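3-dehydroquinate dehydratase (Thermus thermophilus, PDB 2UYG) catalyses the trans-dehydration of 3-dehydroquinate to 3-dehydroshikimate, probably through an enolate intermediate, in the shikimate route to chorismate and the aromatic amino acids. Local coordinates at residues Q54-E57 against W58-A62. Numbering follows the deposited sequence.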
loop_
_atom_site.group_PDB
_atom_site.type_symbol
_atom_site.label_atom_id
_atom_site.label_comp_id
_atom_site.label_asym_id
_atom_site.label_seq_id
_atom_site.Cartn_x
_atom_site.Cartn_y
_atom_site.Cartn_z
ATOM N N GLN A 54 26.395 16.339 13.785
ATOM C CA GLN A 54 27.739 16.058 14.109
ATOM C C GLN A 54 28.189 14.801 13.371
ATOM O O GLN A 54 29.308 14.738 12.917
ATOM C CB GLN A 54 27.913 15.983 15.651
ATOM C CG GLN A 54 29.323 15.512 16.106
ATOM C CD GLN A 54 30.441 16.475 15.788
ATOM O OE1 GLN A 54 31.069 16.473 14.669
ATOM N NE2 GLN A 54 30.798 17.209 16.797
ATOM N N LEU A 55 27.299 13.811 13.209
ATOM C CA LEU A 55 27.647 12.543 12.518
ATOM C C LEU A 55 28.015 12.831 11.084
ATOM O O LEU A 55 28.973 12.321 10.525
ATOM C CB LEU A 55 26.435 11.557 12.519
ATOM C CG LEU A 55 26.580 10.189 13.116
ATOM C CD1 LEU A 55 25.417 9.219 12.719
ATOM C CD2 LEU A 55 27.954 9.521 13.008
ATOM N N ILE A 56 27.162 13.644 10.482
ATOM C CA ILE A 56 27.339 14.094 9.136
ATOM C C ILE A 56 28.727 14.722 8.973
ATOM O O ILE A 56 29.486 14.299 8.092
ATOM C CB ILE A 56 26.240 15.088 8.798
ATOM C CG1 ILE A 56 24.925 14.329 8.534
ATOM C CG2 ILE A 56 26.630 15.955 7.543
ATOM C CD1 ILE A 56 23.696 15.267 8.470
ATOM N N GLU A 57 29.048 15.714 9.816
ATOM C CA GLU A 57 30.280 16.461 9.688
ATOM C C GLU A 57 31.467 15.518 9.809
ATOM O O GLU A 57 32.330 15.578 8.973
ATOM C CB GLU A 57 30.349 17.644 10.662
ATOM C CG GLU A 57 29.423 18.711 10.169
ATOM C CD GLU A 57 29.409 20.023 10.904
ATOM O OE1 GLU A 57 29.689 20.077 12.099
ATOM O OE2 GLU A 57 29.009 21.003 10.237
ATOM N N TRP A 58 31.455 14.604 10.777
ATOM C CA TRP A 58 32.535 13.635 10.901
ATOM C C TRP A 58 32.646 12.725 9.669
ATOM O O TRP A 58 33.776 12.380 9.213
ATOM C CB TRP A 58 32.318 12.790 12.121
ATOM C CG TRP A 58 32.545 13.433 13.425
ATOM C CD1 TRP A 58 33.472 14.480 13.711
ATOM C CD2 TRP A 58 32.062 12.983 14.701
ATOM N NE1 TRP A 58 33.483 14.719 15.063
ATOM C CE2 TRP A 58 32.645 13.826 15.700
ATOM C CE3 TRP A 58 31.102 11.981 15.110
ATOM C CZ2 TRP A 58 32.262 13.762 17.078
ATOM C CZ3 TRP A 58 30.768 11.862 16.449
ATOM C CH2 TRP A 58 31.370 12.718 17.447
ATOM N N VAL A 59 31.545 12.272 9.083
ATOM C CA VAL A 59 31.793 11.499 7.886
ATOM C C VAL A 59 32.363 12.402 6.826
ATOM O O VAL A 59 33.357 12.032 6.173
ATOM C CB VAL A 59 30.654 10.457 7.387
ATOM C CG1 VAL A 59 29.738 9.967 8.456
ATOM C CG2 VAL A 59 30.061 10.865 6.139
ATOM N N GLN A 60 31.858 13.637 6.745
ATOM C CA GLN A 60 32.270 14.535 5.647
ATOM C C GLN A 60 33.766 14.847 5.685
ATOM O O GLN A 60 34.463 14.801 4.617
ATOM C CB GLN A 60 31.496 15.863 5.682
ATOM C CG GLN A 60 30.081 15.879 5.194
ATOM C CD GLN A 60 29.382 17.239 5.475
ATOM O OE1 GLN A 60 29.943 18.129 6.098
ATOM N NE2 GLN A 60 28.185 17.364 5.044
ATOM N N GLN A 61 34.262 15.192 6.868
ATOM C CA GLN A 61 35.634 15.779 7.025
ATOM C C GLN A 61 36.628 14.565 7.159
ATOM O O GLN A 61 37.805 14.756 7.107
ATOM C CB GLN A 61 35.677 16.743 8.300
ATOM C CG GLN A 61 36.574 18.165 8.388
ATOM C CD GLN A 61 35.723 19.506 8.007
ATOM O OE1 GLN A 61 35.378 19.729 6.827
ATOM N NE2 GLN A 61 35.371 20.328 9.016
ATOM N N ALA A 62 36.180 13.322 7.356
ATOM C CA ALA A 62 37.104 12.216 7.661
ATOM C C ALA A 62 38.354 12.031 6.742
ATOM O O ALA A 62 39.488 11.815 7.232
ATOM C CB ALA A 62 36.378 10.911 7.799
#
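NE2 of Gln-60 rests against Ile-56 CG2 at 3.3 Å, the two side chains running alongside each other in one direction, and is gripped by hydrogen bonds to Asn-9 OD1 and Asn-50 OD1 of the second subunit; OE1 of the same amide accepts one from Asn-11 ND2 of that subunit. Within the helix, Gln-60 N hydrogen-bonds to Ile-56 O at 2.8 Å. Glu-57, whose CG passes 4.1 Å from Gln-60 OE1, hydrogen-bonds through OE2 to Asn-50 ND2 and through OE1 to Tyr-51 OH, both of the second subunit. Helix 52-61 flanks the parallel sheet of the flavodoxin-like fold of type II dehydroquinases; Leu-55 and Val-59 face inward, packed on Leu-5 of the sheet and Leu-84 of helix 82-89, and Glu-57 and Gln-60 meet the neighbouring subunit of the dodecamer. One turn apart, Gln-54 and Trp-58 stack, amide and indole planes 13° apart. With CG anti to the backbone N (chi1 173°) and a bend at chi2, Gln-54 folds over the indole: CG sits 3.6 Å from the centroid of the six-membered ring, a CH-pi contact, and OE1 hangs above the pyrrole part, 3.0 Å from NE1 but too badly angled to bond. A serine in place of Trp-58 would probably leave the Gln-54 amide less restrained in rotation and open a gap beside Leu-5. In the backbone, Trp-58 N donates to Gln-54 O at 3.0 Å, nearly straight at 171°.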